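Local coordinates for protein peroxinectin A (Dictyostelium discoideum, PDB 6ERC) that catalyses the oxidation of phenolic donors and of halides and pseudohalides such as iodide and thiocyanate by hydrogen peroxide, as a secreted heme enzyme, at residues 27-35 with 390-401. Residues are numbered along the deposited sequence; the frame is centred on the assembly and turned at random.
Sequences IRLANPIKF and HGIPPYNSLRRQ
Ala30 pushes its methyl into a hollow between Pro393, Leu398 and Gln401, where the loop following strand 24-25 of this animal heme peroxidase fold lies against the link from helix 379-390 to helix 395-401. The ring of Pro393 and CD1 of Leu398 line the hollow, CD1 lying 4.0 Å from Ala30 CB, while Gln401 closes it alongside, its CB 3.6 Å from the same methyl. With CG beside the backbone N (chi1 -64°) and the chain extended beyond it, Gln401 reaches past Ala30 to accept the Asn31 backbone N-H at OE1 (2.8 Å from N); NE2 makes a weak bond to Ser397 OG and also reaches Asn31 O through a water. Replacing Gln401 by an alanine would remove the amide, and would probably leave the Asn31 N-H without this acceptor and strip the Ala30 methyl of the amide carbon packed against it. Further along, Ile33 N donates to Gly391 O (3.1 Å), where the two backbones run close. Gly391, with positive phi, fits where a side chain would collide with Ile33 O and the Phe35 ring. Beyond it, Pro32 CB sits 3.5 Å above the centre of the Arg28 guanidinium, whose NE is paired with Glu141. The edge of that group grips His390: Arg28 NH2 bonds to His390 O at 2.7 Å, in the carbonyl plane, and Arg28 NH1 adds a weak second bond at 3.1 Å.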
loop_
_atom_site.group_PDB
_atom_site.type_symbol
_atom_site.label_atom_id
_atom_site.label_comp_id
_atom_site.label_asym_id
_atom_site.label_seq_id
_atom_site.Cartn_x
_atom_site.Cartn_y
_atom_site.Cartn_z
ATOM N N ILE A 27 2.797 -5.437 15.031
ATOM C CA ILE A 27 3.268 -6.741 15.474
ATOM C C ILE A 27 4.676 -6.960 14.931
ATOM O O ILE A 27 5.095 -6.335 13.954
ATOM C CB ILE A 27 2.301 -7.867 15.020
ATOM C CG1 ILE A 27 0.926 -7.692 15.669
ATOM C CG2 ILE A 27 2.843 -9.253 15.344
ATOM C CD1 ILE A 27 0.928 -7.791 17.190
ATOM N N ARG A 28 5.426 -7.846 15.582
ATOM C CA ARG A 28 6.759 -8.231 15.139
ATOM C C ARG A 28 6.790 -9.730 14.882
ATOM O O ARG A 28 6.394 -10.521 15.744
ATOM C CB ARG A 28 7.822 -7.861 16.180
ATOM C CG ARG A 28 8.002 -6.370 16.404
ATOM C CD ARG A 28 8.951 -5.745 15.394
ATOM N NE ARG A 28 9.150 -4.325 15.672
ATOM C CZ ARG A 28 9.939 -3.519 14.969
ATOM N NH1 ARG A 28 10.622 -3.982 13.932
ATOM N NH2 ARG A 28 10.043 -2.243 15.308
ATOM N N LEU A 29 7.256 -10.115 13.695
ATOM C CA LEU A 29 7.591 -11.513 13.451
ATOM C C LEU A 29 8.977 -11.851 13.975
ATOM O O LEU A 29 9.233 -13.001 14.346
ATOM C CB LEU A 29 7.521 -11.827 11.956
ATOM C CG LEU A 29 6.227 -11.458 11.230
ATOM C CD1 LEU A 29 6.326 -11.864 9.769
ATOM C CD2 LEU A 29 5.023 -12.108 11.894
ATOM N N ALA A 30 9.873 -10.865 14.014
ATOM C CA ALA A 30 11.247 -11.055 14.450
ATOM C C ALA A 30 11.639 -9.915 15.379
ATOM O O ALA A 30 11.183 -8.781 15.219
ATOM C CB ALA A 30 12.203 -11.108 13.252
ATOM N N ASN A 31 12.485 -10.226 16.355
ATOM C CA ASN A 31 12.951 -9.197 17.273
ATOM C C ASN A 31 13.596 -8.057 16.488
ATOM O O ASN A 31 14.362 -8.306 15.552
ATOM C CB ASN A 31 13.961 -9.771 18.268
ATOM C CG ASN A 31 13.314 -10.623 19.332
ATOM O OD1 ASN A 31 12.913 -10.123 20.382
ATOM N ND2 ASN A 31 13.210 -11.919 19.071
ATOM N N PRO A 32 13.304 -6.803 16.821
ATOM C CA PRO A 32 14.020 -5.694 16.186
ATOM C C PRO A 32 15.377 -5.456 16.829
ATOM O O PRO A 32 15.602 -5.769 18.001
ATOM C CB PRO A 32 13.086 -4.497 16.413
ATOM C CG PRO A 32 12.347 -4.833 17.657
ATOM C CD PRO A 32 12.199 -6.329 17.676
ATOM N N ILE A 33 16.296 -4.904 16.035
ATOM C CA ILE A 33 17.575 -4.436 16.557
ATOM C C ILE A 33 17.384 -3.014 17.060
ATOM O O ILE A 33 16.508 -2.283 16.589
ATOM C CB ILE A 33 18.697 -4.518 15.498
ATOM C CG1 ILE A 33 18.335 -3.723 14.242
ATOM C CG2 ILE A 33 18.984 -5.965 15.144
ATOM C CD1 ILE A 33 19.507 -3.532 13.291
ATOM N N LYS A 34 18.206 -2.616 18.029
ATOM C CA LYS A 34 18.077 -1.294 18.633
ATOM C C LYS A 34 18.063 -0.214 17.560
ATOM O O LYS A 34 18.966 -0.138 16.721
ATOM C CB LYS A 34 19.225 -1.052 19.616
ATOM C CG LYS A 34 19.286 -2.056 20.757
ATOM C CD LYS A 34 20.085 -1.525 21.943
ATOM C CE LYS A 34 21.527 -1.222 21.577
ATOM N NZ LYS A 34 22.313 -0.777 22.767
ATOM N N PHE A 35 17.026 0.622 17.586
ATOM C CA PHE A 35 16.875 1.699 16.617
ATOM C C PHE A 35 16.968 3.083 17.245
ATOM O O PHE A 35 16.899 4.080 16.519
ATOM C CB PHE A 35 15.545 1.556 15.854
ATOM C CG PHE A 35 14.352 1.303 16.736
ATOM C CD1 PHE A 35 13.689 2.352 17.351
ATOM C CD2 PHE A 35 13.880 0.016 16.932
ATOM C CE1 PHE A 35 12.592 2.120 18.155
ATOM C CE2 PHE A 35 12.781 -0.221 17.735
ATOM C CZ PHE A 35 12.136 0.832 18.346
ATOM N N HIS A 390 12.669 1.533 11.933
ATOM C CA HIS A 390 11.916 0.526 12.671
ATOM C C HIS A 390 12.798 -0.560 13.266
ATOM O O HIS A 390 12.300 -1.370 14.055
ATOM C CB HIS A 390 10.871 -0.131 11.763
ATOM C CG HIS A 390 9.791 0.799 11.303
ATOM N ND1 HIS A 390 8.593 0.351 10.787
ATOM C CD2 HIS A 390 9.731 2.152 11.272
ATOM C CE1 HIS A 390 7.841 1.387 10.464
ATOM N NE2 HIS A 390 8.507 2.492 10.748
ATOM N N GLY A 391 14.074 -0.608 12.905
ATOM C CA GLY A 391 14.961 -1.627 13.432
ATOM C C GLY A 391 14.747 -2.989 12.814
ATOM O O GLY A 391 14.833 -4.005 13.514
ATOM N N ILE A 392 14.459 -3.040 11.517
ATOM C CA ILE A 392 14.300 -4.335 10.846
ATOM C C ILE A 392 15.629 -5.082 10.894
ATOM O O ILE A 392 16.675 -4.507 10.528
ATOM C CB ILE A 392 13.828 -4.137 9.391
ATOM C CG1 ILE A 392 12.443 -3.476 9.355
ATOM C CG2 ILE A 392 13.811 -5.470 8.629
ATOM C CD1 ILE A 392 11.312 -4.322 9.932
ATOM N N PRO A 393 15.663 -6.336 11.336
ATOM C CA PRO A 393 16.938 -7.059 11.416
ATOM C C PRO A 393 17.595 -7.177 10.054
ATOM O O PRO A 393 16.950 -6.951 9.019
ATOM C CB PRO A 393 16.528 -8.439 11.953
ATOM C CG PRO A 393 15.267 -8.202 12.668
ATOM C CD PRO A 393 14.558 -7.125 11.903
ATOM N N PRO A 394 18.881 -7.526 10.012
ATOM C CA PRO A 394 19.538 -7.778 8.725
ATOM C C PRO A 394 18.930 -8.965 7.991
ATOM O O PRO A 394 18.241 -9.809 8.567
ATOM C CB PRO A 394 20.993 -8.055 9.120
ATOM C CG PRO A 394 21.162 -7.379 10.429
ATOM C CD PRO A 394 19.847 -7.493 11.124
ATOM N N TYR A 395 19.223 -9.024 6.690
ATOM C CA TYR A 395 18.659 -10.045 5.814
ATOM C C TYR A 395 18.790 -11.442 6.418
ATOM O O TYR A 395 17.796 -12.155 6.587
ATOM C CB TYR A 395 19.347 -9.966 4.448
ATOM C CG TYR A 395 18.945 -11.038 3.459
ATOM C CD1 TYR A 395 17.641 -11.127 2.985
ATOM C CD2 TYR A 395 19.881 -11.945 2.977
ATOM C CE1 TYR A 395 17.279 -12.101 2.073
ATOM C CE2 TYR A 395 19.529 -12.920 2.067
ATOM C CZ TYR A 395 18.229 -12.995 1.616
ATOM O OH TYR A 395 17.881 -13.970 0.708
ATOM N N ASN A 396 20.016 -11.850 6.753
ATOM C CA ASN A 396 20.217 -13.203 7.266
ATOM C C ASN A 396 19.615 -13.381 8.655
ATOM O O ASN A 396 19.184 -14.487 9.000
ATOM C CB ASN A 396 21.708 -13.550 7.289
ATOM C CG ASN A 396 22.098 -14.536 6.195
ATOM O OD1 ASN A 396 21.250 -15.222 5.625
ATOM N ND2 ASN A 396 23.393 -14.617 5.907
ATOM N N SER A 397 19.576 -12.321 9.467
ATOM C CA SER A 397 18.937 -12.429 10.775
ATOM C C SER A 397 17.434 -12.635 10.634
ATOM O O SER A 397 16.841 -13.441 11.360
ATOM C CB SER A 397 19.226 -11.181 11.607
ATOM O OG SER A 397 18.625 -11.280 12.888
ATOM N N LEU A 398 16.801 -11.918 9.705
ATOM C CA LEU A 398 15.369 -12.083 9.488
ATOM C C LEU A 398 15.043 -13.509 9.064
ATOM O O LEU A 398 14.119 -14.133 9.599
ATOM C CB LEU A 398 14.882 -11.082 8.437
ATOM C CG LEU A 398 13.401 -11.150 8.060
ATOM C CD1 LEU A 398 12.523 -10.906 9.275
ATOM C CD2 LEU A 398 13.092 -10.145 6.966
ATOM N N ARG A 399 15.795 -14.044 8.099
ATOM C CA ARG A 399 15.552 -15.406 7.633
ATOM C C ARG A 399 15.606 -16.399 8.787
ATOM O O ARG A 399 14.718 -17.251 8.932
ATOM C CB ARG A 399 16.567 -15.777 6.550
ATOM C CG ARG A 399 16.327 -15.091 5.215
ATOM C CD ARG A 399 17.359 -15.492 4.170
ATOM N NE ARG A 399 17.327 -16.923 3.871
ATOM C CZ ARG A 399 16.493 -17.498 3.009
ATOM N NH1 ARG A 399 15.600 -16.774 2.346
ATOM N NH2 ARG A 399 16.549 -18.808 2.809
ATOM N N ARG A 400 16.642 -16.304 9.625
ATOM C CA ARG A 400 16.748 -17.191 10.779
ATOM C C ARG A 400 15.496 -17.108 11.644
ATOM O O ARG A 400 14.928 -18.132 12.039
ATOM C CB ARG A 400 17.991 -16.843 11.605
ATOM C CG ARG A 400 19.328 -17.162 10.939
ATOM C CD ARG A 400 20.493 -16.998 11.930
ATOM N NE ARG A 400 21.809 -17.128 11.298
ATOM C CZ ARG A 400 22.567 -16.110 10.890
ATOM N NH1 ARG A 400 22.157 -14.853 11.037
ATOM N NH2 ARG A 400 23.746 -16.349 10.327
ATOM N N GLN A 401 15.048 -15.888 11.946
ATOM C CA GLN A 401 13.897 -15.705 12.820
ATOM C C GLN A 401 12.579 -16.051 12.141
ATOM O O GLN A 401 11.556 -16.136 12.829
ATOM C CB GLN A 401 13.861 -14.266 13.335
ATOM C CG GLN A 401 15.054 -13.917 14.210
ATOM C CD GLN A 401 14.913 -12.577 14.900
ATOM O OE1 GLN A 401 14.106 -12.420 15.816
ATOM N NE2 GLN A 401 15.703 -11.601 14.468
HETATM O O HOH W 1 16.991 -9.217 15.941
#